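Local coordinates for leucine rich repeat and phosphatase domain containing protein (PDB 3EMU) that has the catalytic-domain fold of a dual-specificity phosphatase and is classed as a phosphatase, although its signature loop is degenerate and its activity and substrate are uncertain, at residues Leu19-Phe22 with Leu23-His26; Glu65-Gln68 with Leu69-Ile73; Ile106-Leu109 with Met110-Arg114; Arg114-Phe117 with Ile118-Phe121. All blocks are in the same frame, centred on the assembly; numbering follows the deposited sequence.

Interaction 1 (Leu19-Phe22 with Leu23-His26); sequences LGSF and LNAH
Where strand 17-21 runs out, S21 and A25 close a backbone turn, A25 N donating to S21 O at 2.9 Å as the chain swings into the 3-10 segment 24-26. Two side chains reinforce this turn by an exchange across it. The amide oxygen of N24 reaches back to the strand end and receives S21 N at 2.8 Å, in a nearly straight hydrogen bond (N-H...O 167°). In return, S21 OG accepts from N24 N at 3.2 Å. S21 holds OG between its own backbone N and carbonyl carbon (chi1 61°), which brings the hydroxyl round to face the main chain of N24. The exchange resembles that of a capping box, here at the start of a very short 3-10 turn. G20, which has no side chain, allows N24 OD1 to lie 3.3 Å from its CA, and N24 ND2 is taken up by the carbonyl of T7.

At the outer end of the turn the partners are aromatic. H26 presents its edge to the face of F22 in a T-shaped pair with centroids 4.7 Å apart; H26 CE1 stands 3.4 Å from F22 CZ, towards the rim of the phenyl ring. The neighbouring H26 ND1 donates to L23 O at 3.2 Å, lying above that carbonyl's plane, and more weakly to F22 O.

G20, in the strand, pairs with I92, and F22, just past it, with S94. The chemistry implies a turn in which S21 and N24 each satisfy the other's backbone N-H, with ND2 held by T7, while the imidazole is oriented jointly by carbonyl oxygens and the F22 face against which its edge stands.

Interaction 2 (Glu65-Gln68 with Leu69-Ile73); sequences EGHQ and LYDSI
H67 occupies the N-cap position of helix 68-85 in this phosphatase fold and meets D71, one turn on, through both side chain and backbone. H67 ND1 donates to D71 OD2 at 2.6 Å, a short His-carboxylate bond. The carboxylate oxygen lies close to the plane of the imidazole, at its edge, but is itself met from above the carboxylate plane; the two flat groups stand 68° apart. D71 CG sits anti to its carbonyl carbon (chi1 -75°), which points the acid back towards the helix start; there its negative charge would probably be favoured by the helix dipole. The first turn is closed by D71 N donating to H67 O at 2.9 Å, followed by a weaker bond from S72 N to Q68 O. Polar bonds also lead beyond the turn: Q68 OE1 takes the backbone N-H groups of V62 and S63, tying the preceding loop to the helix, and Q140 OE1 receives Y70 N.

Apolar contact is slight: Y70 CB lies 4.1 Å from H67 CB, while the tyrosine ring turns away to L143 and K147 of helix 135-151.

Finally, S72 folds its hydroxyl onto its own helix: OG donates to L69 O at 2.9 Å, in the carbonyl plane and on a lone pair, and S72 N shares the same oxygen.

Interaction 3 (Ile106-Leu109 with Met110-Arg114); sequences IAFL and MYYQR
F108 overlaps Y112 one turn further along helix 100-112, the two rings forming an offset stack with planes 25° apart and centroids 4.8 Å apart. The phenyl tip does the touching: F108 CZ lies over one face of the tyrosine, near its rim, 3.4 Å from Y112 CG. The reverse contact is a CH-pi one, Y112 CB standing 3.9 Å from the centroid of the F108 ring, over the face and 21° off the ring normal. Both side chains have CG opposite the backbone N (chi1 174° in F108), so they leave the helix in the same direction and lie alongside one another.

A second pair shows the same one-turn spacing without any flat group. I106 and M110 lie at an angle to each other, with I106 CG2 3.8 Å from M110 SD; a turn about the CG-SD bond of the methionine then swings the terminal methyl aside. L109 and Q113 run side by side, L109 CD2 touching Q113 OE1 at 3.8 Å, while that oxygen finds its polar partner in K123 NZ.

Beneath these pairs the backbone keeps its helical ladder, from M110 N to I106 O (2.9 Å) up to Q113 N on L109 O, where the helix ends. F108 packs on I80 and I84 of helix 68-85, and M110 on F144 and E145, so the pairs face different neighbours. Helix 100-112 matches the helix that follows the phosphate-binding loop in dual-specificity phosphatases, although the loop before it here departs from the usual signature, and as in that fold it is enclosed by other helices.

Interaction 4 (Arg114-Phe117 with Ile118-Phe121); sequences RLSF and INAF
F117 and F121 set the shape of this first turn of helix 117-127: the two side chains run alongside, the bump of F121 CB resting over a face of the F117 ring, 4.1 Å from F117 CE1, and F121 CD1 lying near F117 CZ. They point the same way, each with CG opposite its backbone N (chi1 179° in F121). On another side of the turn L115, still in the loop, lays its CB against the small methyl of A120, 3.8 Å away. Its CD1 reaches on to A120 CA, so that CB and CD1 both rest on this alanine, whose small side chain lets the leucine come close.

Between these apolar pairs S116 serves as N-cap. Its OG accepts from N119 N in a weak bond of 3.3 Å, and the same oxygen also touches N119 CB and I118 CG2, the latter 3.6 Å off. S116 O receives A120 N at 3.0 Å, and F117 O receives F121 N at 2.7 Å.

The turn fits into a hollow between two helices. Helix 135-151 supplies I138, L141 and K142 to cover F117, and its E145 accepts the backbone N-H of F117; helix 100-112 in turn offers I106 to F121 and A120, and M110 to F117 and A120.

Overall arrangement
All four contacts are local, between residues three to five apart, yet their chemistry follows their place in the domain. Interactions 3 and 4 share R114, have centres about 7 Å apart and pack on each other, joining successive helices through mostly apolar surfaces. Both are partly buried; in interaction 3, I106 to M110 are buried while Y111 and Y112 lie at the surface. Interaction 2, at the surface, is dominated by polar bonds at a helix start, but its last residue dips inward, I73 CD1 meeting A107 CB of interaction 3 at 3.8 Å. Interaction 1 stands apart at the strand end, across the chain's centre from interactions 3 and 4, and mixes a buried polar turn with an exposed aromatic pair.

Interaction 1 (Leu19-Phe22 with Leu23-His26)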
loop_
_atom_site.group_PDB
_atom_site.type_symbol
_atom_site.label_atom_id
_atom_site.label_comp_id
_atom_site.label_asym_id
_atom_site.label_seq_id
_atom_site.Cartn_x
_atom_site.Cartn_y
_atom_site.Cartn_z
ATOM N N LEU A 19 4.119 4.226 -3.709
ATOM C CA LEU A 19 3.986 2.838 -4.091
ATOM C C LEU A 19 5.225 2.390 -4.935
ATOM O O LEU A 19 5.577 3.040 -5.938
ATOM C CB LEU A 19 2.719 2.700 -4.908
ATOM C CG LEU A 19 2.305 1.303 -5.307
ATOM C CD1 LEU A 19 2.254 0.382 -4.089
ATOM C CD2 LEU A 19 0.968 1.395 -6.038
ATOM N N GLY A 20 5.888 1.322 -4.501
ATOM C CA GLY A 20 7.079 0.842 -5.209
ATOM C C GLY A 20 7.399 -0.663 -5.132
ATOM O O GLY A 20 6.597 -1.479 -4.635
ATOM N N SER A 21 8.593 -1.015 -5.611
ATOM C CA SER A 21 9.079 -2.393 -5.643
ATOM C C SER A 21 10.395 -2.476 -4.855
ATOM O O SER A 21 11.035 -1.440 -4.594
ATOM C CB SER A 21 9.341 -2.805 -7.093
ATOM O OG SER A 21 10.342 -1.966 -7.664
ATOM N N PHE A 22 10.800 -3.694 -4.487
ATOM C CA PHE A 22 12.169 -3.925 -4.003
ATOM C C PHE A 22 13.225 -3.170 -4.817
ATOM O O PHE A 22 14.116 -2.523 -4.248
ATOM C CB PHE A 22 12.518 -5.422 -4.023
ATOM C CG PHE A 22 13.940 -5.709 -3.559
ATOM C CD1 PHE A 22 14.239 -5.779 -2.193
ATOM C CD2 PHE A 22 14.988 -5.875 -4.490
ATOM C CE1 PHE A 22 15.539 -6.024 -1.776
ATOM C CE2 PHE A 22 16.285 -6.115 -4.074
ATOM C CZ PHE A 22 16.571 -6.195 -2.736
ATOM N N LEU A 23 13.120 -3.262 -6.142
ATOM C CA LEU A 23 13.971 -2.506 -7.031
ATOM C C LEU A 23 14.025 -0.990 -6.743
ATOM O O LEU A 23 15.083 -0.470 -6.337
ATOM C CB LEU A 23 13.636 -2.790 -8.519
ATOM C CG LEU A 23 14.239 -1.828 -9.586
ATOM C CD1 LEU A 23 15.715 -1.694 -9.365
ATOM C CD2 LEU A 23 13.970 -2.189 -11.064
ATOM N N ASN A 24 12.944 -0.257 -6.991
ATOM C CA ASN A 24 13.020 1.190 -6.813
ATOM C C ASN A 24 13.063 1.646 -5.351
ATOM O O ASN A 24 13.350 2.795 -5.090
ATOM C CB ASN A 24 11.971 1.957 -7.640
ATOM C CG ASN A 24 10.542 1.447 -7.400
ATOM O OD1 ASN A 24 10.142 1.194 -6.261
ATOM N ND2 ASN A 24 9.820 1.229 -8.466
ATOM N N ALA A 25 12.872 0.740 -4.392
ATOM C CA ALA A 25 13.164 1.119 -3.002
ATOM C C ALA A 25 14.626 1.575 -2.842
ATOM O O ALA A 25 15.040 2.106 -1.792
ATOM C CB ALA A 25 12.874 -0.026 -2.074
ATOM N N HIS A 26 15.430 1.350 -3.878
ATOM C CA HIS A 26 16.865 1.596 -3.770
ATOM C C HIS A 26 17.166 2.967 -4.314
ATOM O O HIS A 26 18.299 3.436 -4.265
ATOM C CB HIS A 26 17.675 0.487 -4.504
ATOM C CG HIS A 26 17.709 -0.818 -3.764
ATOM N ND1 HIS A 26 16.755 -1.796 -3.939
ATOM C CD2 HIS A 26 18.563 -1.289 -2.821
ATOM C CE1 HIS A 26 17.036 -2.828 -3.154
ATOM N NE2 HIS A 26 18.124 -2.540 -2.457
#

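Interaction 2 (Glu65-Gln68 with Leu69-Ile73)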
loop_
_atom_site.group_PDB
_atom_site.type_symbol
_atom_site.label_atom_id
_atom_site.label_comp_id
_atom_site.label_asym_id
_atom_site.label_seq_id
_atom_site.Cartn_x
_atom_site.Cartn_y
_atom_site.Cartn_z
ATOM N N GLU A 65 -4.276 -16.980 -0.940
ATOM C CA GLU A 65 -5.368 -17.741 -0.350
ATOM C C GLU A 65 -5.599 -17.334 1.114
ATOM O O GLU A 65 -4.707 -16.751 1.767
ATOM C CB GLU A 65 -5.115 -19.273 -0.388
ATOM C CG GLU A 65 -4.784 -19.849 -1.725
ATOM C CD GLU A 65 -3.250 -19.904 -1.971
ATOM O OE1 GLU A 65 -2.544 -20.693 -1.272
ATOM O OE2 GLU A 65 -2.766 -19.184 -2.880
ATOM N N GLY A 66 -6.786 -17.676 1.626
ATOM C CA GLY A 66 -7.125 -17.337 3.005
ATOM C C GLY A 66 -7.207 -15.843 3.251
ATOM O O GLY A 66 -7.714 -15.105 2.419
ATOM N N HIS A 67 -6.674 -15.397 4.389
ATOM C CA HIS A 67 -6.937 -14.045 4.897
ATOM C C HIS A 67 -5.749 -13.351 5.520
ATOM O O HIS A 67 -5.925 -12.559 6.444
ATOM C CB HIS A 67 -8.094 -14.033 5.917
ATOM C CG HIS A 67 -8.069 -15.183 6.872
ATOM N ND1 HIS A 67 -7.323 -15.172 8.034
ATOM C CD2 HIS A 67 -8.680 -16.390 6.826
ATOM C CE1 HIS A 67 -7.461 -16.333 8.651
ATOM N NE2 HIS A 67 -8.280 -17.090 7.942
ATOM N N GLN A 68 -4.551 -13.608 5.011
ATOM C CA GLN A 68 -3.364 -12.975 5.587
ATOM C C GLN A 68 -3.312 -11.529 5.221
ATOM O O GLN A 68 -2.845 -10.715 5.988
ATOM C CB GLN A 68 -2.074 -13.645 5.113
ATOM C CG GLN A 68 -1.980 -15.116 5.411
ATOM C CD GLN A 68 -0.776 -15.800 4.689
ATOM O OE1 GLN A 68 -0.353 -15.392 3.610
ATOM N NE2 GLN A 68 -0.264 -16.857 5.288
ATOM N N LEU A 69 -3.757 -11.205 4.024
ATOM C CA LEU A 69 -3.764 -9.813 3.665
ATOM C C LEU A 69 -4.826 -9.018 4.490
ATOM O O LEU A 69 -4.503 -8.016 5.133
ATOM C CB LEU A 69 -3.896 -9.630 2.149
ATOM C CG LEU A 69 -3.797 -8.135 1.787
ATOM C CD1 LEU A 69 -2.700 -7.834 0.749
ATOM C CD2 LEU A 69 -5.189 -7.580 1.367
ATOM N N TYR A 70 -6.065 -9.492 4.465
ATOM C CA TYR A 70 -7.134 -8.969 5.280
ATOM C C TYR A 70 -6.642 -8.722 6.734
ATOM O O TYR A 70 -6.772 -7.598 7.256
ATOM C CB TYR A 70 -8.255 -10.007 5.301
ATOM C CG TYR A 70 -9.413 -9.637 6.163
ATOM C CD1 TYR A 70 -10.378 -8.734 5.689
ATOM C CD2 TYR A 70 -9.555 -10.158 7.460
ATOM C CE1 TYR A 70 -11.470 -8.358 6.473
ATOM C CE2 TYR A 70 -10.658 -9.814 8.264
ATOM C CZ TYR A 70 -11.631 -8.905 7.758
ATOM O OH TYR A 70 -12.739 -8.496 8.489
ATOM N N ASP A 71 -6.054 -9.758 7.348
ATOM C CA ASP A 71 -5.650 -9.718 8.740
ATOM C C ASP A 71 -4.617 -8.630 8.988
ATOM O O ASP A 71 -4.546 -8.025 10.083
ATOM C CB ASP A 71 -5.139 -11.103 9.194
ATOM C CG ASP A 71 -6.279 -12.112 9.401
ATOM O OD1 ASP A 71 -7.465 -11.671 9.592
ATOM O OD2 ASP A 71 -6.000 -13.345 9.377
ATOM N N SER A 72 -3.835 -8.325 7.963
ATOM C CA SER A 72 -2.737 -7.378 8.161
ATOM C C SER A 72 -3.229 -5.932 7.931
ATOM O O SER A 72 -2.499 -4.960 8.114
ATOM C CB SER A 72 -1.557 -7.736 7.201
ATOM O OG SER A 72 -1.854 -7.239 5.887
ATOM N N ILE A 73 -4.479 -5.769 7.530
ATOM C CA ILE A 73 -4.919 -4.425 7.144
ATOM C C ILE A 73 -4.829 -3.347 8.238
ATOM O O ILE A 73 -4.335 -2.205 7.985
ATOM C CB ILE A 73 -6.299 -4.477 6.452
ATOM C CG1 ILE A 73 -6.119 -5.118 5.064
ATOM C CG2 ILE A 73 -6.900 -3.056 6.338
ATOM C CD1 ILE A 73 -7.417 -5.320 4.232
#

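Interaction 3 (Ile106-Leu109 with Met110-Arg114)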
loop_
_atom_site.group_PDB
_atom_site.type_symbol
_atom_site.label_atom_id
_atom_site.label_comp_id
_atom_site.label_asym_id
_atom_site.label_seq_id
_atom_site.Cartn_x
_atom_site.Cartn_y
_atom_site.Cartn_z
ATOM N N ILE A 106 -4.753 0.179 -1.853
ATOM C CA ILE A 106 -6.175 0.178 -2.031
ATOM C C ILE A 106 -6.956 0.103 -0.676
ATOM O O ILE A 106 -7.832 0.932 -0.457
ATOM C CB ILE A 106 -6.619 -0.910 -2.996
ATOM C CG1 ILE A 106 -6.099 -0.587 -4.415
ATOM C CG2 ILE A 106 -8.168 -1.053 -2.977
ATOM C CD1 ILE A 106 -6.378 -1.679 -5.471
ATOM N N ALA A 107 -6.654 -0.890 0.176
ATOM C CA ALA A 107 -7.258 -1.009 1.490
ATOM C C ALA A 107 -7.174 0.320 2.262
ATOM O O ALA A 107 -8.180 0.801 2.850
ATOM C CB ALA A 107 -6.609 -2.120 2.273
ATOM N N PHE A 108 -5.979 0.922 2.254
ATOM C CA PHE A 108 -5.774 2.192 2.895
ATOM C C PHE A 108 -6.711 3.319 2.414
ATOM O O PHE A 108 -7.286 4.043 3.229
ATOM C CB PHE A 108 -4.323 2.651 2.786
ATOM C CG PHE A 108 -4.113 4.033 3.318
ATOM C CD1 PHE A 108 -4.110 4.271 4.723
ATOM C CD2 PHE A 108 -3.987 5.117 2.450
ATOM C CE1 PHE A 108 -3.974 5.557 5.248
ATOM C CE2 PHE A 108 -3.847 6.403 2.968
ATOM C CZ PHE A 108 -3.849 6.622 4.374
ATOM N N LEU A 109 -6.827 3.512 1.105
ATOM C CA LEU A 109 -7.676 4.559 0.546
ATOM C C LEU A 109 -9.174 4.252 0.729
ATOM O O LEU A 109 -9.976 5.175 0.889
ATOM C CB LEU A 109 -7.404 4.697 -0.940
ATOM C CG LEU A 109 -6.027 5.147 -1.462
ATOM C CD1 LEU A 109 -6.027 5.007 -3.015
ATOM C CD2 LEU A 109 -5.683 6.576 -1.066
ATOM N N MET A 110 -9.556 2.977 0.647
ATOM C CA MET A 110 -10.898 2.599 1.005
ATOM C C MET A 110 -11.248 3.276 2.365
ATOM O O MET A 110 -12.259 3.972 2.484
ATOM C CB MET A 110 -11.057 1.065 1.057
ATOM C CG MET A 110 -10.997 0.347 -0.350
ATOM S SD MET A 110 -10.836 -1.425 -0.331
ATOM C CE MET A 110 -12.340 -1.970 0.471
ATOM N N TYR A 111 -10.365 3.134 3.355
ATOM C CA TYR A 111 -10.611 3.598 4.711
ATOM C C TYR A 111 -10.458 5.118 4.808
ATOM O O TYR A 111 -11.325 5.825 5.350
ATOM C CB TYR A 111 -9.585 2.927 5.626
ATOM C CG TYR A 111 -9.608 3.337 7.070
ATOM C CD1 TYR A 111 -10.591 2.850 7.944
ATOM C CD2 TYR A 111 -8.640 4.200 7.582
ATOM C CE1 TYR A 111 -10.620 3.225 9.272
ATOM C CE2 TYR A 111 -8.645 4.594 8.944
ATOM C CZ TYR A 111 -9.655 4.103 9.776
ATOM O OH TYR A 111 -9.676 4.441 11.112
ATOM N N TYR A 112 -9.341 5.610 4.265
ATOM C CA TYR A 112 -8.919 6.981 4.428
ATOM C C TYR A 112 -9.694 7.995 3.585
ATOM O O TYR A 112 -9.699 9.192 3.908
ATOM C CB TYR A 112 -7.462 7.091 4.042
ATOM C CG TYR A 112 -6.765 8.323 4.524
ATOM C CD1 TYR A 112 -6.345 8.413 5.849
ATOM C CD2 TYR A 112 -6.470 9.369 3.653
ATOM C CE1 TYR A 112 -5.682 9.498 6.300
ATOM C CE2 TYR A 112 -5.805 10.492 4.101
ATOM C CZ TYR A 112 -5.403 10.534 5.442
ATOM O OH TYR A 112 -4.717 11.623 5.957
ATOM N N GLN A 113 -10.319 7.553 2.503
ATOM C CA GLN A 113 -11.047 8.483 1.659
ATOM C C GLN A 113 -12.422 7.944 1.400
ATOM O O GLN A 113 -13.062 8.397 0.494
ATOM C CB GLN A 113 -10.307 8.691 0.328
ATOM C CG GLN A 113 -8.956 9.305 0.549
ATOM C CD GLN A 113 -8.264 9.671 -0.735
ATOM O OE1 GLN A 113 -8.464 9.020 -1.772
ATOM N NE2 GLN A 113 -7.436 10.715 -0.688
ATOM N N ARG A 114 -12.858 6.964 2.195
ATOM C CA ARG A 114 -14.161 6.297 2.012
ATOM C C ARG A 114 -14.455 6.002 0.550
ATOM O O ARG A 114 -15.413 6.558 -0.048
ATOM C CB ARG A 114 -15.363 7.075 2.640
ATOM C CG ARG A 114 -15.426 8.572 2.349
ATOM C CD ARG A 114 -16.544 9.233 3.220
ATOM N NE ARG A 114 -17.840 8.547 3.110
ATOM C CZ ARG A 114 -18.885 9.035 2.430
ATOM N NH1 ARG A 114 -18.804 10.220 1.820
ATOM N NH2 ARG A 114 -20.021 8.346 2.359
#

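Interaction 4 (Arg114-Phe117 with Ile118-Phe121)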
loop_
_atom_site.group_PDB
_atom_site.type_symbol
_atom_site.label_atom_id
_atom_site.label_comp_id
_atom_site.label_asym_id
_atom_site.label_seq_id
_atom_site.Cartn_x
_atom_site.Cartn_y
_atom_site.Cartn_z
ATOM N N ARG A 114 -12.858 6.964 2.195
ATOM C CA ARG A 114 -14.161 6.297 2.012
ATOM C C ARG A 114 -14.455 6.002 0.550
ATOM O O ARG A 114 -15.413 6.558 -0.048
ATOM C CB ARG A 114 -15.363 7.075 2.640
ATOM C CG ARG A 114 -15.426 8.572 2.349
ATOM C CD ARG A 114 -16.544 9.233 3.220
ATOM N NE ARG A 114 -17.840 8.547 3.110
ATOM C CZ ARG A 114 -18.885 9.035 2.430
ATOM N NH1 ARG A 114 -18.804 10.220 1.820
ATOM N NH2 ARG A 114 -20.021 8.346 2.359
ATOM N N LEU A 115 -13.650 5.111 -0.025
ATOM C CA LEU A 115 -13.911 4.679 -1.371
ATOM C C LEU A 115 -14.395 3.252 -1.316
ATOM O O LEU A 115 -14.005 2.450 -0.447
ATOM C CB LEU A 115 -12.651 4.821 -2.250
ATOM C CG LEU A 115 -12.062 6.228 -2.301
ATOM C CD1 LEU A 115 -10.821 6.267 -3.181
ATOM C CD2 LEU A 115 -13.106 7.245 -2.829
ATOM N N SER A 116 -15.276 2.915 -2.235
ATOM C CA SER A 116 -15.567 1.524 -2.441
ATOM C C SER A 116 -14.277 0.819 -2.939
ATOM O O SER A 116 -13.308 1.482 -3.342
ATOM C CB SER A 116 -16.692 1.383 -3.463
ATOM O OG SER A 116 -16.299 2.006 -4.659
ATOM N N PHE A 117 -14.290 -0.508 -2.900
ATOM C CA PHE A 117 -13.207 -1.257 -3.474
ATOM C C PHE A 117 -12.894 -0.807 -4.922
ATOM O O PHE A 117 -11.758 -0.427 -5.226
ATOM C CB PHE A 117 -13.401 -2.791 -3.394
ATOM C CG PHE A 117 -12.579 -3.506 -4.429
ATOM C CD1 PHE A 117 -11.184 -3.573 -4.286
ATOM C CD2 PHE A 117 -13.179 -3.992 -5.605
ATOM C CE1 PHE A 117 -10.388 -4.153 -5.281
ATOM C CE2 PHE A 117 -12.404 -4.561 -6.601
ATOM C CZ PHE A 117 -10.998 -4.641 -6.451
ATOM N N ILE A 118 -13.910 -0.796 -5.787
ATOM C CA ILE A 118 -13.735 -0.545 -7.237
ATOM C C ILE A 118 -13.217 0.850 -7.509
ATOM O O ILE A 118 -12.361 1.061 -8.379
ATOM C CB ILE A 118 -15.061 -0.827 -8.057
ATOM C CG1 ILE A 118 -14.810 -0.806 -9.588
ATOM C CG2 ILE A 118 -16.164 0.195 -7.734
ATOM C CD1 ILE A 118 -13.530 -1.587 -10.096
ATOM N N ASN A 119 -13.718 1.818 -6.759
ATOM C CA ASN A 119 -13.306 3.195 -6.951
ATOM C C ASN A 119 -11.879 3.449 -6.445
ATOM O O ASN A 119 -11.146 4.293 -6.991
ATOM C CB ASN A 119 -14.273 4.136 -6.234
ATOM C CG ASN A 119 -15.581 4.451 -7.045
ATOM O OD1 ASN A 119 -16.556 4.961 -6.457
ATOM N ND2 ASN A 119 -15.580 4.216 -8.365
ATOM N N ALA A 120 -11.514 2.768 -5.356
ATOM C CA ALA A 120 -10.134 2.829 -4.803
ATOM C C ALA A 120 -9.179 2.078 -5.790
ATOM O O ALA A 120 -8.068 2.531 -6.070
ATOM C CB ALA A 120 -10.078 2.214 -3.386
ATOM N N PHE A 121 -9.651 0.953 -6.318
ATOM C CA PHE A 121 -8.927 0.258 -7.376
ATOM C C PHE A 121 -8.640 1.150 -8.608
ATOM O O PHE A 121 -7.487 1.281 -9.050
ATOM C CB PHE A 121 -9.654 -1.029 -7.799
ATOM C CG PHE A 121 -8.934 -1.747 -8.898
ATOM C CD1 PHE A 121 -7.967 -2.718 -8.594
ATOM C CD2 PHE A 121 -9.126 -1.357 -10.247
ATOM C CE1 PHE A 121 -7.257 -3.351 -9.625
ATOM C CE2 PHE A 121 -8.410 -1.964 -11.267
ATOM C CZ PHE A 121 -7.477 -2.961 -10.968
#